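Local coordinates for spore germination protein GerM (Bacillus subtilis subsp. subtilis str. 168, PDB 6GZB) that is of uncertain molecular function but affects both sporulation and spore germination, carrying its tandem GerMN domains in a single chain, at residues A[251-259]-A[269-277]. Sequence-based numbering, arbitrary orientation.
Sequences FSEDVKLVS and TLDFNQSIF. With ACT (acetate ion), chain F.
Asn273 lays its side-chain amide along the backbone of 254-256 much as a strand partner would: ND2 donates to Asp254 O (3.1 Å, 174° at the hydrogen) almost in the amide plane, while OD1 accepts a weak bond from Lys256 N. A chi1 of 60° sets CG between the backbone N and the carbonyl carbon, bringing the amide back over its own main chain, whose N also donates to Lys256 O (3.1 Å). Asp254 O takes a second donor, Lys256 NZ, from the opposite face of its carbonyl plane, the lysine chain bending at its last torsion to get there. Replaced by alanine, the position loses both amide bonds, and the 254-256 backbone, with Lys256 N and Asp254 O each short a partner, would probably be freer to shift.

Further along, Val258 N bonds to Asp271 O (2.8 Å), and with the Asn273 N bond this flanks the single bridge between Leu257 and Phe272. Asp271 turns OD2 to Ser259 OG, which donates on the anti side at 2.7 Å; OD1 is held by Gly314 N. A water bridges Ser259 O and Asp271 N.

Beneath this polar seam, the Phe272 ring is sandwiched: Leu257 CD2 sits over one face, 4.1 Å from the centroid, and Ile276 CG1 over the centre of the other. Val255 CG1 meets the ring obliquely, 3.9 Å from Phe272 CD1, while its CG2 packs on Ser275. Ile234 of helix 229-239 also touches Phe272. The loop leading from that helix to strand 262-264 is thus pinned, by one beta bridge and an asparagine mimicking backbone, to the end of strand 267-272 in the mixed sheet of a GerMN domain.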
ATOM      1  N   PHE A 251      -3.157   3.795 -17.392  1.00 31.98           N
ATOM      2  CA  PHE A 251      -3.672   2.736 -18.258  1.00 39.62           C
ATOM      3  C   PHE A 251      -4.642   3.309 -19.273  1.00 40.80           C
ATOM      4  O   PHE A 251      -5.449   4.168 -18.946  1.00 41.17           O
ATOM      5  CB  PHE A 251      -4.405   1.668 -17.448  1.00 37.54           C
ATOM      6  CG  PHE A 251      -3.500   0.703 -16.758  1.00 32.23           C
ATOM      7  CD1 PHE A 251      -2.741   1.099 -15.668  1.00 35.91           C
ATOM      8  CD2 PHE A 251      -3.484  -0.618 -17.130  1.00 33.11           C
ATOM      9  CE1 PHE A 251      -1.929   0.197 -15.004  1.00 32.24           C
ATOM     10  CE2 PHE A 251      -2.659  -1.517 -16.489  1.00 37.48           C
ATOM     11  CZ  PHE A 251      -1.890  -1.112 -15.417  1.00 36.29           C
ATOM     12  N   SER A 252      -4.608   2.774 -20.486  1.00 37.42           N
ATOM     13  CA  SER A 252      -5.722   2.925 -21.403  1.00 43.27           C
ATOM     14  C   SER A 252      -6.868   2.040 -20.936  1.00 45.94           C
ATOM     15  O   SER A 252      -6.647   0.928 -20.468  1.00 42.49           O
ATOM     16  CB  SER A 252      -5.305   2.538 -22.830  1.00 47.84           C
ATOM     17  OG  SER A 252      -6.406   2.017 -23.563  1.00 50.17           O
ATOM     18  N   GLU A 253      -8.095   2.514 -21.120  1.00 51.19           N
ATOM     19  CA  GLU A 253      -9.270   1.738 -20.745  1.00 45.67           C
ATOM     20  C   GLU A 253      -9.431   0.471 -21.566  1.00 49.05           C
ATOM     21  O   GLU A 253     -10.135  -0.450 -21.151  1.00 45.72           O
ATOM     22  CB  GLU A 253     -10.531   2.589 -20.854  1.00 56.28           C
ATOM     23  CG  GLU A 253     -10.561   3.748 -19.875  1.00 54.95           C
ATOM     24  CD  GLU A 253     -11.962   4.282 -19.653  1.00 70.43           C
ATOM     25  OE1 GLU A 253     -12.359   4.426 -18.477  1.00 91.47           O
ATOM     26  OE2 GLU A 253     -12.671   4.533 -20.653  1.00 71.59           O
ATOM     27  N   ASP A 254      -8.766   0.402 -22.716  1.00 47.22           N
ATOM     28  CA  ASP A 254      -8.933  -0.744 -23.612  1.00 51.65           C
ATOM     29  C   ASP A 254      -8.010  -1.895 -23.245  1.00 49.72           C
ATOM     30  O   ASP A 254      -8.077  -2.960 -23.844  1.00 50.47           O
ATOM     31  CB  ASP A 254      -8.696  -0.331 -25.064  1.00 60.22           C
ATOM     32  CG  ASP A 254      -9.702   0.690 -25.548  1.00 66.05           C
ATOM     33  OD1 ASP A 254     -10.891   0.566 -25.182  1.00 61.00           O
ATOM     34  OD2 ASP A 254      -9.301   1.629 -26.269  1.00 76.99           O
ATOM     35  N   VAL A 255      -7.145  -1.680 -22.265  1.00 43.42           N
ATOM     36  CA  VAL A 255      -6.218  -2.720 -21.840  1.00 39.99           C
ATOM     37  C   VAL A 255      -6.979  -3.957 -21.376  1.00 37.91           C
ATOM     38  O   VAL A 255      -7.900  -3.851 -20.574  1.00 46.26           O
ATOM     39  CB  VAL A 255      -5.312  -2.216 -20.697  1.00 41.61           C
ATOM     40  CG1 VAL A 255      -4.644  -3.378 -19.975  1.00 37.85           C
ATOM     41  CG2 VAL A 255      -4.291  -1.225 -21.232  1.00 36.29           C
ATOM     42  N   LYS A 256      -6.606  -5.117 -21.911  1.00 39.99           N
ATOM     43  CA  LYS A 256      -7.184  -6.403 -21.514  1.00 41.91           C
ATOM     44  C   LYS A 256      -6.106  -7.468 -21.520  1.00 42.85           C
ATOM     45  O   LYS A 256      -5.122  -7.366 -22.254  1.00 46.78           O
ATOM     46  CB  LYS A 256      -8.292  -6.847 -22.477  1.00 54.48           C
ATOM     47  CG  LYS A 256      -9.497  -5.922 -22.535  1.00 66.21           C
ATOM     48  CD  LYS A 256     -10.472  -6.348 -23.623  1.00 75.80           C
ATOM     49  CE  LYS A 256     -11.317  -5.180 -24.115  1.00 78.73           C
ATOM     50  NZ  LYS A 256     -10.638  -4.399 -25.187  1.00 73.28           N
ATOM     51  N   LEU A 257      -6.296  -8.497 -20.703  1.00 37.01           N
ATOM     52  CA  LEU A 257      -5.525  -9.715 -20.840  1.00 39.44           C
ATOM     53  C   LEU A 257      -6.100 -10.535 -21.995  1.00 58.01           C
ATOM     54  O   LEU A 257      -7.314 -10.599 -22.174  1.00 55.08           O
ATOM     55  CB  LEU A 257      -5.553 -10.524 -19.544  1.00 40.02           C
ATOM     56  CG  LEU A 257      -4.948  -9.836 -18.317  1.00 45.43           C
ATOM     57  CD1 LEU A 257      -5.095 -10.724 -17.098  1.00 47.62           C
ATOM     58  CD2 LEU A 257      -3.484  -9.475 -18.532  1.00 39.05           C
ATOM     59  N   VAL A 258      -5.221 -11.134 -22.795  1.00 56.50           N
ATOM     60  CA  VAL A 258      -5.639 -11.936 -23.946  1.00 48.93           C
ATOM     61  C   VAL A 258      -5.464 -13.427 -23.671  1.00 44.41           C
ATOM     62  O   VAL A 258      -5.920 -14.261 -24.443  1.00 60.36           O
ATOM     63  CB  VAL A 258      -4.851 -11.559 -25.221  1.00 47.16           C
ATOM     64  CG1 VAL A 258      -5.163 -10.134 -25.642  1.00 46.10           C
ATOM     65  CG2 VAL A 258      -3.356 -11.730 -25.000  1.00 50.07           C
ATOM     66  N   SER A 259      -4.799 -13.752 -22.567  1.00 45.86           N
ATOM     67  CA  SER A 259      -4.745 -15.120 -22.062  1.00 46.83           C
ATOM     68  C   SER A 259      -5.045 -15.108 -20.571  1.00 55.72           C
ATOM     69  O   SER A 259      -4.873 -14.092 -19.906  1.00 51.36           O
ATOM     70  CB  SER A 259      -3.353 -15.723 -22.268  1.00 44.73           C
ATOM     71  OG  SER A 259      -2.865 -15.448 -23.560  1.00 58.11           O
ATOM     72  N   THR A 269       2.547 -14.549 -14.945  1.00 40.35           N
ATOM     73  CA  THR A 269       2.741 -14.152 -16.327  1.00 36.79           C
ATOM     74  C   THR A 269       1.475 -13.548 -16.900  1.00 39.87           C
ATOM     75  O   THR A 269       0.420 -14.179 -16.899  1.00 45.46           O
ATOM     76  CB  THR A 269       3.163 -15.354 -17.189  1.00 40.84           C
ATOM     77  OG1 THR A 269       4.424 -15.841 -16.722  1.00 42.25           O
ATOM     78  CG2 THR A 269       3.299 -14.949 -18.649  1.00 44.66           C
ATOM     79  N   LEU A 270       1.584 -12.304 -17.359  1.00 36.29           N
ATOM     80  CA  LEU A 270       0.463 -11.606 -17.960  1.00 32.41           C
ATOM     81  C   LEU A 270       0.665 -11.484 -19.459  1.00 41.17           C
ATOM     82  O   LEU A 270       1.770 -11.222 -19.936  1.00 43.25           O
ATOM     83  CB  LEU A 270       0.317 -10.201 -17.358  1.00 36.68           C
ATOM     84  CG  LEU A 270       0.197 -10.103 -15.838  1.00 42.76           C
ATOM     85  CD1 LEU A 270       0.207  -8.644 -15.404  1.00 34.71           C
ATOM     86  CD2 LEU A 270      -1.072 -10.793 -15.361  1.00 42.07           C
ATOM     87  N   ASP A 271      -0.431 -11.602 -20.191  1.00 44.76           N
ATOM     88  CA  ASP A 271      -0.407 -11.509 -21.633  1.00 40.72           C
ATOM     89  C   ASP A 271      -1.404 -10.447 -22.046  1.00 36.52           C
ATOM     90  O   ASP A 271      -2.606 -10.625 -21.886  1.00 43.86           O
ATOM     91  CB  ASP A 271      -0.781 -12.863 -22.246  1.00 54.23           C
ATOM     92  CG  ASP A 271      -0.429 -12.959 -23.721  1.00 60.53           C
ATOM     93  OD1 ASP A 271       0.167 -12.004 -24.270  1.00 49.59           O
ATOM     94  OD2 ASP A 271      -0.758 -13.999 -24.329  1.00 59.22           O
ATOM     95  N   PHE A 272      -0.901  -9.314 -22.458  1.00 38.38           N
ATOM     96  CA  PHE A 272      -1.736  -8.203 -22.770  1.00 34.93           C
ATOM     97  C   PHE A 272      -2.034  -8.032 -24.223  1.00 43.73           C
ATOM     98  O   PHE A 272      -1.436  -8.623 -25.067  1.00 50.11           O
ATOM     99  CB  PHE A 272      -1.029  -6.922 -22.346  1.00 40.49           C
ATOM    100  CG  PHE A 272      -0.954  -6.707 -20.879  1.00 35.72           C
ATOM    101  CD1 PHE A 272      -2.017  -6.201 -20.198  1.00 37.77           C
ATOM    102  CD2 PHE A 272       0.198  -6.958 -20.203  1.00 35.78           C
ATOM    103  CE1 PHE A 272      -1.952  -5.982 -18.861  1.00 32.53           C
ATOM    104  CE2 PHE A 272       0.278  -6.749 -18.862  1.00 37.40           C
ATOM    105  CZ  PHE A 272      -0.800  -6.258 -18.192  1.00 38.50           C
ATOM    106  N   ASN A 273      -2.991  -7.178 -24.486  1.00 42.70           N
ATOM    107  CA  ASN A 273      -3.287  -6.774 -25.827  1.00 44.04           C
ATOM    108  C   ASN A 273      -2.405  -5.570 -26.157  1.00 45.14           C
ATOM    109  O   ASN A 273      -1.584  -5.162 -25.374  1.00 54.75           O
ATOM    110  CB  ASN A 273      -4.777  -6.508 -26.054  1.00 49.92           C
ATOM    111  CG  ASN A 273      -5.354  -5.405 -25.180  1.00 43.74           C
ATOM    112  OD1 ASN A 273      -4.681  -4.740 -24.460  1.00 38.22           O
ATOM    113  ND2 ASN A 273      -6.629  -5.225 -25.289  1.00 44.52           N
ATOM    114  N   GLN A 274      -2.580  -4.981 -27.316  1.00 48.71           N
ATOM    115  CA  GLN A 274      -1.753  -3.869 -27.727  1.00 51.99           C
ATOM    116  C   GLN A 274      -1.936  -2.560 -26.986  1.00 49.30           C
ATOM    117  O   GLN A 274      -1.085  -1.708 -27.042  1.00 52.18           O
ATOM    118  CB  GLN A 274      -1.878  -3.643 -29.232  1.00 61.33           C
ATOM    119  CG  GLN A 274      -0.911  -4.481 -30.045  1.00 86.90           C
ATOM    120  CD  GLN A 274      -1.041  -4.320 -31.558  1.00 76.54           C
ATOM    121  OE1 GLN A 274      -0.973  -3.222 -32.090  1.00 75.10           O
ATOM    122  NE2 GLN A 274      -1.198  -5.431 -32.244  1.00 71.88           N
ATOM    123  N   SER A 275      -3.049  -2.399 -26.299  1.00 51.51           N
ATOM    124  CA  SER A 275      -3.332  -1.187 -25.561  1.00 45.93           C
ATOM    125  C   SER A 275      -2.390  -0.940 -24.389  1.00 35.37           C
ATOM    126  O   SER A 275      -2.278   0.139 -23.914  1.00 38.41           O
ATOM    127  CB  SER A 275      -4.772  -1.206 -25.112  1.00 45.45           C
ATOM    128  OG  SER A 275      -5.600  -1.258 -26.225  1.00 49.94           O
ATOM    129  N   ILE A 276      -1.732  -1.975 -23.929  1.00 43.04           N
ATOM    130  CA  ILE A 276      -0.768  -1.854 -22.871  1.00 45.16           C
ATOM    131  C   ILE A 276       0.393  -0.927 -23.212  1.00 41.49           C
ATOM    132  O   ILE A 276       0.946  -0.340 -22.346  1.00 50.57           O
ATOM    133  CB  ILE A 276      -0.270  -3.224 -22.388  1.00 44.68           C
ATOM    134  CG1 ILE A 276       0.328  -3.097 -21.000  1.00 48.96           C
ATOM    135  CG2 ILE A 276       0.727  -3.842 -23.336  1.00 46.06           C
ATOM    136  CD1 ILE A 276      -0.607  -2.501 -19.999  1.00 42.87           C
ATOM    137  N   PHE A 277       0.770  -0.810 -24.469  1.00 47.24           N
ATOM    138  CA  PHE A 277       1.813   0.089 -24.851  1.00 55.12           C
ATOM    139  C   PHE A 277       1.216   1.105 -25.773  1.00 52.02           C
ATOM    140  O   PHE A 277       1.642   2.232 -25.781  1.00 69.82           O
ATOM    141  CB  PHE A 277       2.979  -0.645 -25.514  1.00 58.66           C
ATOM    142  CG  PHE A 277       2.635  -1.314 -26.788  1.00 43.66           C
ATOM    143  CD1 PHE A 277       2.416  -0.588 -27.916  1.00 55.92           C
ATOM    144  CD2 PHE A 277       2.558  -2.656 -26.854  1.00 46.66           C
ATOM    145  CE1 PHE A 277       2.120  -1.199 -29.098  1.00 53.37           C
ATOM    146  CE2 PHE A 277       2.243  -3.285 -28.022  1.00 53.45           C
ATOM    147  CZ  PHE A 277       2.023  -2.556 -29.145  1.00 55.58           C
TER
HETATM  148  C   ACT F 402      -4.801  -6.813 -29.860  1.00 47.90           C
HETATM  149  O   ACT F 402      -5.226  -5.679 -30.167  1.00 45.84           O
HETATM  150  OXT ACT F 402      -3.584  -7.055 -29.807  1.00 57.92           O
HETATM  151  CH3 ACT F 402      -5.758  -7.916 -29.516  1.00 56.06           C
HETATM  152  O   HOH W   1      -2.079   1.474 -21.244  1.00 38.66           O
HETATM  153  O   HOH W   2      -2.529 -13.117 -18.909  1.00 39.49           O